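Local coordinates for cytidylyltransferase (Leptospira borgpetersenii serovar Hardjo-bovis, PDB 6OEW), which probably acts as a nucleotidyltransferase of the cytidylyltransferase family, with a GT-A type fold and a magnesium-binding site, at residues A[83-88]-A[167-172]; A[89-94]-A[155-160]; A[42-47]-A[220-225]. All blocks are in the same frame, centred on the assembly; numbering follows the deposited sequence.

Contact 1. Residues A[83-88]-A[167-172]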
loop_
_atom_site.group_PDB
_atom_site.type_symbol
_atom_site.label_atom_id
_atom_site.label_comp_id
_atom_site.label_asym_id
_atom_site.label_seq_id
_atom_site.Cartn_x
_atom_site.Cartn_y
_atom_site.Cartn_z
ATOM N N ALA A 83 -0.190 13.417 11.851
ATOM C CA ALA A 83 0.346 12.124 12.267
ATOM C C ALA A 83 -0.752 11.066 12.381
ATOM O O ALA A 83 -0.609 9.952 11.858
ATOM C CB ALA A 83 1.107 12.275 13.597
ATOM N N ASN A 84 -1.852 11.385 13.074
ATOM C CA ASN A 84 -2.889 10.395 13.361
ATOM C C ASN A 84 -4.185 10.580 12.583
ATOM O O ASN A 84 -5.044 9.688 12.619
ATOM C CB ASN A 84 -3.227 10.396 14.856
ATOM C CG ASN A 84 -2.017 10.143 15.720
ATOM O OD1 ASN A 84 -1.781 10.850 16.704
ATOM N ND2 ASN A 84 -1.235 9.133 15.355
ATOM N N ASP A 85 -4.369 11.699 11.893
ATOM C CA ASP A 85 -5.587 11.890 11.110
ATOM C C ASP A 85 -5.219 11.617 9.660
ATOM O O ASP A 85 -4.844 12.519 8.910
ATOM C CB ASP A 85 -6.173 13.281 11.333
ATOM C CG ASP A 85 -7.542 13.450 10.683
ATOM O OD1 ASP A 85 -7.862 12.735 9.716
ATOM O OD2 ASP A 85 -8.290 14.335 11.126
ATOM N N LEU A 86 -5.317 10.338 9.271
ATOM C CA LEU A 86 -4.951 9.938 7.920
ATOM C C LEU A 86 -5.976 10.413 6.905
ATOM O O LEU A 86 -5.634 10.612 5.736
ATOM C CB LEU A 86 -4.787 8.417 7.840
ATOM C CG LEU A 86 -3.402 7.875 8.258
ATOM C CD1 LEU A 86 -2.331 8.277 7.222
ATOM C CD2 LEU A 86 -3.005 8.293 9.677
ATOM N N ILE A 87 -7.241 10.565 7.311
ATOM C CA ILE A 87 -8.208 11.141 6.383
ATOM C C ILE A 87 -7.775 12.551 6.007
ATOM O O ILE A 87 -7.789 12.926 4.825
ATOM C CB ILE A 87 -9.625 11.110 6.980
ATOM C CG1 ILE A 87 -10.138 9.665 7.046
ATOM C CG2 ILE A 87 -10.599 11.952 6.109
ATOM C CD1 ILE A 87 -11.572 9.566 7.595
ATOM N N GLN A 88 -7.342 13.343 6.998
ATOM C CA GLN A 88 -6.882 14.698 6.701
ATOM C C GLN A 88 -5.593 14.672 5.892
ATOM O O GLN A 88 -5.424 15.479 4.970
ATOM C CB GLN A 88 -6.674 15.514 7.979
ATOM C CG GLN A 88 -6.270 16.977 7.684
ATOM C CD GLN A 88 -5.655 17.711 8.886
ATOM O OE1 GLN A 88 -4.438 17.654 9.128
ATOM N NE2 GLN A 88 -6.499 18.416 9.633
ATOM N N TYR A 167 -10.397 5.903 15.518
ATOM C CA TYR A 167 -10.115 4.722 14.707
ATOM C C TYR A 167 -10.445 4.967 13.230
ATOM O O TYR A 167 -9.698 4.541 12.341
ATOM C CB TYR A 167 -10.906 3.535 15.251
ATOM C CG TYR A 167 -10.629 2.214 14.578
ATOM C CD1 TYR A 167 -9.507 1.461 14.911
ATOM C CD2 TYR A 167 -11.502 1.701 13.623
ATOM C CE1 TYR A 167 -9.249 0.239 14.289
ATOM C CE2 TYR A 167 -11.259 0.479 13.019
ATOM C CZ TYR A 167 -10.132 -0.249 13.364
ATOM O OH TYR A 167 -9.889 -1.463 12.757
ATOM N N GLU A 168 -11.552 5.663 12.953
ATOM C CA GLU A 168 -11.935 5.944 11.568
ATOM C C GLU A 168 -10.972 6.927 10.909
ATOM O O GLU A 168 -10.583 6.746 9.746
ATOM C CB GLU A 168 -13.362 6.495 11.523
ATOM C CG GLU A 168 -14.425 5.487 11.842
ATOM C CD GLU A 168 -15.794 6.114 12.050
ATOM O OE1 GLU A 168 -15.879 7.301 12.447
ATOM O OE2 GLU A 168 -16.800 5.415 11.828
ATOM N N ARG A 169 -10.604 7.996 11.624
ATOM C CA ARG A 169 -9.680 8.988 11.077
ATOM C C ARG A 169 -8.305 8.388 10.808
ATOM O O ARG A 169 -7.615 8.798 9.862
ATOM C CB ARG A 169 -9.545 10.178 12.040
ATOM C CG ARG A 169 -10.858 10.802 12.523
ATOM C CD ARG A 169 -11.683 11.437 11.394
ATOM N NE ARG A 169 -10.935 12.393 10.577
ATOM C CZ ARG A 169 -11.488 13.232 9.694
ATOM N NH1 ARG A 169 -12.813 13.266 9.518
ATOM N NH2 ARG A 169 -10.714 14.053 8.992
ATOM N N GLU A 170 -7.885 7.423 11.626
ATOM C CA GLU A 170 -6.561 6.838 11.448
ATOM C C GLU A 170 -6.520 5.820 10.313
ATOM O O GLU A 170 -5.526 5.759 9.573
ATOM C CB GLU A 170 -6.076 6.208 12.774
ATOM C CG GLU A 170 -4.861 5.281 12.574
ATOM C CD GLU A 170 -4.253 4.748 13.870
ATOM O OE1 GLU A 170 -4.884 4.876 14.943
ATOM O OE2 GLU A 170 -3.132 4.198 13.801
ATOM N N HIS A 171 -7.592 5.043 10.116
ATOM C CA HIS A 171 -7.551 3.948 9.155
ATOM C C HIS A 171 -8.293 4.228 7.863
ATOM O O HIS A 171 -8.134 3.460 6.907
ATOM C CB HIS A 171 -8.088 2.676 9.799
ATOM C CG HIS A 171 -7.212 2.200 10.909
ATOM N ND1 HIS A 171 -5.965 1.662 10.674
ATOM C CD2 HIS A 171 -7.350 2.275 12.256
ATOM C CE1 HIS A 171 -5.395 1.374 11.832
ATOM N NE2 HIS A 171 -6.214 1.737 12.805
ATOM N N ILE A 172 -9.106 5.287 7.830
ATOM C CA ILE A 172 -9.793 5.803 6.645
ATOM C C ILE A 172 -10.974 4.927 6.247
ATOM O O ILE A 172 -12.121 5.381 6.266
ATOM C CB ILE A 172 -8.854 5.975 5.437
ATOM C CG1 ILE A 172 -7.707 6.933 5.765
ATOM C CG2 ILE A 172 -9.671 6.518 4.255
ATOM C CD1 ILE A 172 -6.800 7.227 4.566
#

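Contact 2. Residues A[89-94]-A[155-160]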
loop_
_atom_site.group_PDB
_atom_site.type_symbol
_atom_site.label_atom_id
_atom_site.label_comp_id
_atom_site.label_asym_id
_atom_site.label_seq_id
_atom_site.Cartn_x
_atom_site.Cartn_y
_atom_site.Cartn_z
ATOM N N ARG A 89 -4.662 13.778 6.232
ATOM C CA ARG A 89 -3.411 13.708 5.479
ATOM C C ARG A 89 -3.667 13.356 4.015
ATOM O O ARG A 89 -3.062 13.954 3.111
ATOM C CB ARG A 89 -2.458 12.690 6.101
ATOM C CG ARG A 89 -0.994 12.926 5.712
ATOM C CD ARG A 89 -0.096 11.702 5.938
ATOM N NE ARG A 89 -0.073 11.307 7.347
ATOM C CZ ARG A 89 0.501 10.191 7.785
ATOM N NH1 ARG A 89 1.117 9.373 6.917
ATOM N NH2 ARG A 89 0.471 9.903 9.091
ATOM N N TYR A 90 -4.559 12.387 3.761
ATOM C CA TYR A 90 -4.852 11.996 2.378
ATOM C C TYR A 90 -5.669 13.059 1.666
ATOM O O TYR A 90 -5.497 13.283 0.459
ATOM C CB TYR A 90 -5.601 10.669 2.333
ATOM C CG TYR A 90 -4.689 9.493 2.207
ATOM C CD1 TYR A 90 -4.017 9.000 3.322
ATOM C CD2 TYR A 90 -4.475 8.880 0.971
ATOM C CE1 TYR A 90 -3.163 7.927 3.220
ATOM C CE2 TYR A 90 -3.621 7.805 0.855
ATOM C CZ TYR A 90 -2.962 7.341 1.988
ATOM O OH TYR A 90 -2.107 6.268 1.865
ATOM N N LEU A 91 -6.592 13.702 2.380
ATOM C CA LEU A 91 -7.401 14.734 1.741
ATOM C C LEU A 91 -6.541 15.949 1.403
ATOM O O LEU A 91 -6.634 16.500 0.301
ATOM C CB LEU A 91 -8.579 15.104 2.646
ATOM C CG LEU A 91 -9.692 15.967 2.067
ATOM C CD1 LEU A 91 -10.189 15.387 0.758
ATOM C CD2 LEU A 91 -10.827 16.098 3.059
ATOM N N ASP A 92 -5.668 16.359 2.332
ATOM C CA ASP A 92 -4.725 17.442 2.050
ATOM C C ASP A 92 -3.874 17.121 0.814
ATOM O O ASP A 92 -3.732 17.948 -0.099
ATOM C CB ASP A 92 -3.797 17.672 3.251
ATOM C CG ASP A 92 -4.452 18.407 4.429
ATOM O OD1 ASP A 92 -5.578 18.911 4.326
ATOM O OD2 ASP A 92 -3.793 18.460 5.498
ATOM N N ALA A 93 -3.294 15.919 0.780
ATOM C CA ALA A 93 -2.415 15.547 -0.322
ATOM C C ALA A 93 -3.175 15.495 -1.642
ATOM O O ALA A 93 -2.690 15.997 -2.663
ATOM C CB ALA A 93 -1.763 14.195 -0.042
ATOM N N ALA A 94 -4.364 14.882 -1.642
ATOM C CA ALA A 94 -5.130 14.754 -2.883
ATOM C C ALA A 94 -5.500 16.119 -3.442
ATOM O O ALA A 94 -5.414 16.356 -4.658
ATOM C CB ALA A 94 -6.382 13.916 -2.642
ATOM N N LEU A 155 -15.525 10.247 -2.506
ATOM C CA LEU A 155 -15.761 9.318 -1.405
ATOM C C LEU A 155 -14.964 9.737 -0.173
ATOM O O LEU A 155 -15.493 9.765 0.943
ATOM C CB LEU A 155 -15.397 7.887 -1.815
ATOM C CG LEU A 155 -15.501 6.940 -0.600
ATOM C CD1 LEU A 155 -16.286 5.690 -0.878
ATOM C CD2 LEU A 155 -14.118 6.575 -0.022
ATOM N N LEU A 156 -13.691 10.079 -0.363
ATOM C CA LEU A 156 -12.873 10.500 0.773
ATOM C C LEU A 156 -13.478 11.724 1.462
ATOM O O LEU A 156 -13.487 11.812 2.696
ATOM C CB LEU A 156 -11.436 10.762 0.306
ATOM C CG LEU A 156 -10.461 11.204 1.417
ATOM C CD1 LEU A 156 -10.475 10.156 2.497
ATOM C CD2 LEU A 156 -9.047 11.365 0.837
ATOM N N GLU A 157 -14.029 12.660 0.686
ATOM C CA GLU A 157 -14.672 13.827 1.279
ATOM C C GLU A 157 -15.900 13.433 2.094
ATOM O O GLU A 157 -16.129 13.980 3.184
ATOM C CB GLU A 157 -15.019 14.836 0.183
ATOM C CG GLU A 157 -13.775 15.576 -0.319
ATOM C CD GLU A 157 -14.049 16.503 -1.494
ATOM O OE1 GLU A 157 -15.020 16.263 -2.237
ATOM O OE2 GLU A 157 -13.281 17.473 -1.672
ATOM N N LYS A 158 -16.676 12.459 1.609
ATOM C CA LYS A 158 -17.803 11.958 2.392
ATOM C C LYS A 158 -17.326 11.316 3.693
ATOM O O LYS A 158 -17.943 11.513 4.746
ATOM C CB LYS A 158 -18.627 10.968 1.571
ATOM N N LEU A 159 -16.224 10.560 3.652
ATOM C CA LEU A 159 -15.689 10.011 4.901
ATOM C C LEU A 159 -15.207 11.113 5.835
ATOM O O LEU A 159 -15.445 11.047 7.048
ATOM C CB LEU A 159 -14.550 9.036 4.621
ATOM C CG LEU A 159 -14.957 7.786 3.844
ATOM C CD1 LEU A 159 -13.765 6.863 3.669
ATOM C CD2 LEU A 159 -16.114 7.095 4.573
ATOM N N ASP A 160 -14.510 12.122 5.300
ATOM C CA ASP A 160 -14.100 13.257 6.132
ATOM C C ASP A 160 -15.297 13.907 6.809
ATOM O O ASP A 160 -15.230 14.285 7.985
ATOM C CB ASP A 160 -13.344 14.282 5.287
ATOM C CG ASP A 160 -12.953 15.509 6.071
ATOM O OD1 ASP A 160 -12.359 15.367 7.163
ATOM O OD2 ASP A 160 -13.233 16.622 5.589
#

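Contact 3. Residues A[42-47]-A[220-225]. With EDO (1,2-ethanediol), chain D.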
loop_
_atom_site.group_PDB
_atom_site.type_symbol
_atom_site.label_atom_id
_atom_site.label_comp_id
_atom_site.label_asym_id
_atom_site.label_seq_id
_atom_site.Cartn_x
_atom_site.Cartn_y
_atom_site.Cartn_z
ATOM N N LEU A 42 9.215 1.872 -3.543
ATOM C CA LEU A 42 9.151 2.927 -4.542
ATOM C C LEU A 42 9.727 2.452 -5.874
ATOM O O LEU A 42 9.157 2.730 -6.932
ATOM C CB LEU A 42 9.876 4.169 -4.023
ATOM C CG LEU A 42 9.244 4.844 -2.789
ATOM C CD1 LEU A 42 10.052 6.056 -2.352
ATOM C CD2 LEU A 42 7.805 5.267 -3.074
ATOM N N GLU A 43 10.827 1.696 -5.841
ATOM C CA GLU A 43 11.386 1.164 -7.084
ATOM C C GLU A 43 10.410 0.217 -7.778
ATOM O O GLU A 43 10.307 0.219 -9.012
ATOM C CB GLU A 43 12.712 0.457 -6.813
ATOM C CG GLU A 43 13.828 1.407 -6.453
ATOM C CD GLU A 43 15.176 0.740 -6.486
ATOM O OE1 GLU A 43 15.454 -0.015 -7.436
ATOM O OE2 GLU A 43 15.956 0.958 -5.544
ATOM N N ARG A 44 9.671 -0.588 -7.002
ATOM C CA ARG A 44 8.670 -1.471 -7.594
ATOM C C ARG A 44 7.508 -0.687 -8.197
ATOM O O ARG A 44 6.958 -1.077 -9.237
ATOM C CB ARG A 44 8.186 -2.469 -6.543
ATOM C CG ARG A 44 9.229 -3.565 -6.312
ATOM C CD ARG A 44 8.790 -4.598 -5.295
ATOM N NE ARG A 44 7.614 -5.375 -5.702
ATOM C CZ ARG A 44 7.624 -6.396 -6.557
ATOM N NH1 ARG A 44 8.744 -6.783 -7.164
ATOM N NH2 ARG A 44 6.494 -7.043 -6.811
ATOM N N LEU A 45 7.131 0.422 -7.579
ATOM C CA LEU A 45 6.039 1.230 -8.111
ATOM C C LEU A 45 6.455 2.071 -9.311
ATOM O O LEU A 45 5.579 2.582 -10.017
ATOM C CB LEU A 45 5.478 2.125 -7.008
ATOM C CG LEU A 45 4.732 1.346 -5.935
ATOM C CD1 LEU A 45 4.499 2.222 -4.710
ATOM C CD2 LEU A 45 3.411 0.898 -6.478
ATOM N N LYS A 46 7.761 2.230 -9.556
ATOM C CA LYS A 46 8.204 2.917 -10.765
ATOM C C LYS A 46 7.747 2.199 -12.024
ATOM O O LYS A 46 7.684 2.825 -13.086
ATOM C CB LYS A 46 9.727 3.062 -10.784
ATOM N N PHE A 47 7.430 0.905 -11.934
ATOM C CA PHE A 47 6.972 0.150 -13.099
ATOM C C PHE A 47 5.485 0.340 -13.392
ATOM O O PHE A 47 5.004 -0.174 -14.410
ATOM C CB PHE A 47 7.271 -1.341 -12.910
ATOM C CG PHE A 47 8.750 -1.666 -12.852
ATOM C CD1 PHE A 47 9.489 -1.815 -14.020
ATOM C CD2 PHE A 47 9.398 -1.814 -11.634
ATOM C CE1 PHE A 47 10.839 -2.109 -13.978
ATOM C CE2 PHE A 47 10.752 -2.108 -11.594
ATOM C CZ PHE A 47 11.468 -2.255 -12.763
ATOM N N LYS A 220 14.239 -6.070 -9.134
ATOM C CA LYS A 220 13.047 -5.776 -8.349
ATOM C C LYS A 220 11.777 -5.854 -9.188
ATOM O O LYS A 220 10.711 -5.440 -8.721
ATOM C CB LYS A 220 13.162 -4.395 -7.693
ATOM C CG LYS A 220 14.484 -4.176 -6.930
ATOM C CD LYS A 220 14.479 -2.823 -6.184
ATOM C CE LYS A 220 15.770 -2.646 -5.361
ATOM N NZ LYS A 220 16.916 -2.391 -6.250
ATOM N N GLU A 221 11.866 -6.392 -10.404
ATOM C CA GLU A 221 10.752 -6.369 -11.341
ATOM C C GLU A 221 9.894 -7.632 -11.284
ATOM O O GLU A 221 8.961 -7.764 -12.078
ATOM C CB GLU A 221 11.282 -6.155 -12.759
ATOM C CG GLU A 221 10.258 -5.549 -13.702
ATOM C CD GLU A 221 10.808 -5.311 -15.085
ATOM O OE1 GLU A 221 12.013 -5.566 -15.294
ATOM O OE2 GLU A 221 10.029 -4.862 -15.954
ATOM N N PHE A 222 10.165 -8.546 -10.356
ATOM C CA PHE A 222 9.443 -9.809 -10.311
ATOM C C PHE A 222 7.980 -9.584 -9.951
ATOM O O PHE A 222 7.633 -8.651 -9.227
ATOM C CB PHE A 222 10.088 -10.754 -9.307
ATOM C CG PHE A 222 10.188 -10.187 -7.904
ATOM C CD1 PHE A 222 9.150 -10.349 -7.006
ATOM C CD2 PHE A 222 11.337 -9.524 -7.483
ATOM C CE1 PHE A 222 9.236 -9.840 -5.715
ATOM C CE2 PHE A 222 11.437 -9.022 -6.197
ATOM C CZ PHE A 222 10.383 -9.182 -5.311
ATOM N N SER A 223 7.110 -10.451 -10.471
ATOM C CA SER A 223 5.683 -10.288 -10.232
ATOM C C SER A 223 5.255 -10.996 -8.945
ATOM O O SER A 223 5.995 -11.791 -8.361
ATOM C CB SER A 223 4.873 -10.820 -11.416
ATOM O OG SER A 223 4.865 -12.231 -11.384
ATOM N N TYR A 224 4.026 -10.689 -8.512
ATOM C CA TYR A 224 3.423 -11.377 -7.373
ATOM C C TYR A 224 3.373 -12.883 -7.595
ATOM O O TYR A 224 3.785 -13.658 -6.727
ATOM C CB TYR A 224 2.014 -10.837 -7.109
ATOM C CG TYR A 224 1.230 -11.634 -6.079
ATOM C CD1 TYR A 224 1.564 -11.575 -4.720
ATOM C CD2 TYR A 224 0.174 -12.465 -6.466
ATOM C CE1 TYR A 224 0.858 -12.298 -3.780
ATOM C CE2 TYR A 224 -0.539 -13.192 -5.529
ATOM C CZ TYR A 224 -0.185 -13.102 -4.191
ATOM O OH TYR A 224 -0.874 -13.818 -3.251
ATOM N N VAL A 225 2.883 -13.321 -8.754
ATOM C CA VAL A 225 2.769 -14.763 -8.980
ATOM C C VAL A 225 4.148 -15.430 -8.980
ATOM O O VAL A 225 4.315 -16.530 -8.434
ATOM C CB VAL A 225 1.967 -15.056 -10.265
ATOM C CG1 VAL A 225 2.487 -14.241 -11.432
ATOM C CG2 VAL A 225 1.990 -16.553 -10.579
HETATM C C1 EDO D . 6.898 -5.154 -11.144
HETATM O O1 EDO D . 5.798 -4.679 -11.938
HETATM C C2 EDO D . 6.571 -5.064 -9.649
HETATM O O2 EDO D . 6.139 -3.733 -9.325
#

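Contact 1. Residues A[83-88]-A[167-172]
Asp85 and Arg169 meet as a side-on salt bridge in which NE and NH2 of Arg169 both converge on OD1 of Asp85. Asp85 OD1 lies 3.2 Å from Arg169 NE, close to the guanidinium plane. The NH2 donor uses the syn lone pair of OD1, whereas the NE donor comes from above the carboxylate, whose plane stands nearly perpendicular (89°) to the guanidinium. Bonds from the same two nitrogens to OD2 are weak. A third donor reaches OD1: the backbone N of Gln88, 2.8 Å from Asp85 OD1, from the opposite side of the carboxylate plane to NE. That bond makes Asp85 the N-cap of helix 86-96; chi1 of -172° sets its CG anti to the backbone N, beside the carbonyl carbon. The salt bridge thus joins the capping residue of a helix of the GT-A Rossmann-like domain, the one that follows strand 77-81 and precedes strand 101-106 in the chain, to helix 166-171. Arg169 O continues the link, accepting from Ile87 N at 3.1 Å and, weakly, from Leu86 N. Ile87 CG2 lies over one guanidinium face, toward its rim, 3.6 Å from Arg169 NH2. Ile87 CG1 and Leu86 CB each pack against Ile172 CG1 at 3.9 Å, with the two isoleucine side chains running past one another in opposite directions. Outside the two segments, Asp160 OD1 is the stronger partner of Arg169 NH2, in a salt bridge, and Cys163 O accepts from Arg169 NH1.

Contact 2. Residues A[89-94]-A[155-160]
Two helices of the alpha/beta domain, 86-96 and 153-162, pack here beside the central sheet of the GT-A fold, where Tyr90, Ala94 and Leu156 all touch Ile102 of strand 101-106. Leu91 and Leu156 carry the meeting, their side chains sliding past each other in opposite directions. The short helical segments run roughly antiparallel, 140° between their N-to-C directions, with axes 10.4 Å apart at closest approach. No hydrogen bond links them. Leu156 has CG anti to its backbone N (chi1 -179°), and its CD2 methyl reaches the backbone of the other helix, 3.7 Å from Leu91 N. The same methyl lies 3.8 Å from Tyr90 CB, so one branch of Leu156 touches two successive residues. Tyr90 gives little more than CB to the contact: its ring leads away, and its buried hydroxyl is bonded to Leu14 O. Leu91, next to Tyr90 on helix 86-96, sends its two methyls to different neighbours. CD1 meets the aliphatic part of Glu157, 3.7 Å from Glu157 CG, the side chains crossing at about a right angle. CD2 lies against Asp160, also crossing it at about a right angle, and is 3.8 Å from Asp160 CB. The carboxylate of Asp160 finds its strong polar partner in Arg169, through a salt bridge from OD1 to Arg169 NH2. Its other oxygen faces the leucine instead: Asp160 OD2 stands 3.5 Å from Leu91 CD2.

Contact 3. Residues A[42-47]-A[220-225]
The carbonyl oxygen of Phe222 is gripped end-on by both terminal nitrogens of Arg44, with Arg44 NH1 to Phe222 O at 3.0 Å and Arg44 NH2 to Phe222 O at 3.1 Å. The oxygen lies close to the guanidinium plane; NH1 meets it on a lone pair, while NH2 comes nearly along the C=O axis. Lys220 O adds a weak bond to NH1. Arg44 NH1 lies over the centre of the Phe222 ring, with Arg44 CZ 4.2 Å from the ring centroid, a cation-pi contact. Ile112 O accepts from Arg44 NE, fixing the group further. A bend at chi4 (72°) places Lys220 NZ 3.0 Å from Glu43 OE1, in a salt bridge reached from above the carboxylate plane; its strongest partner, Asp34, lies outside the segments. Glu221 CG sits over one face of the Phe47 ring, 3.7 Å from its centroid in a CH-pi contact. Ethanediol, probably from the crystallisation liquor, gives a hydrogen bond from its O2 to Arg44 O (2.8 Å) and lies with C2 over one guanidinium face. The contact joins helix 37-45 to the turn leading into helix 224-233, away from the annotated magnesium site. Backbone carbonyls bonded to its nitrogens and an aromatic face beside NH1 give the buried guanidinium of Arg44 an environment that would probably favour its positive charge without a carboxylate from either segment.

Contacts 1 and 2 adjoin, their centres about 10 Å apart, and share helix 86-96: contact 1 takes its N-terminal start and contact 2 its following turns. Helices 153-162 and 166-171, their partners, are consecutive in the chain, and the Asp160 to Arg169 salt bridge joins the two contacts directly. Contact 2 is buried and largely apolar, without hydrogen bonds between its segments, whereas contact 1 is partly buried and mixes a charged helix cap with aliphatic packing. Contact 3 lies on the opposite side of the chain's centre, about 28 Å from contact 1 between centres. Also partly buried, it joins different helices and relies on arginine-to-carbonyl bonds, a lysine salt bridge and aromatic faces.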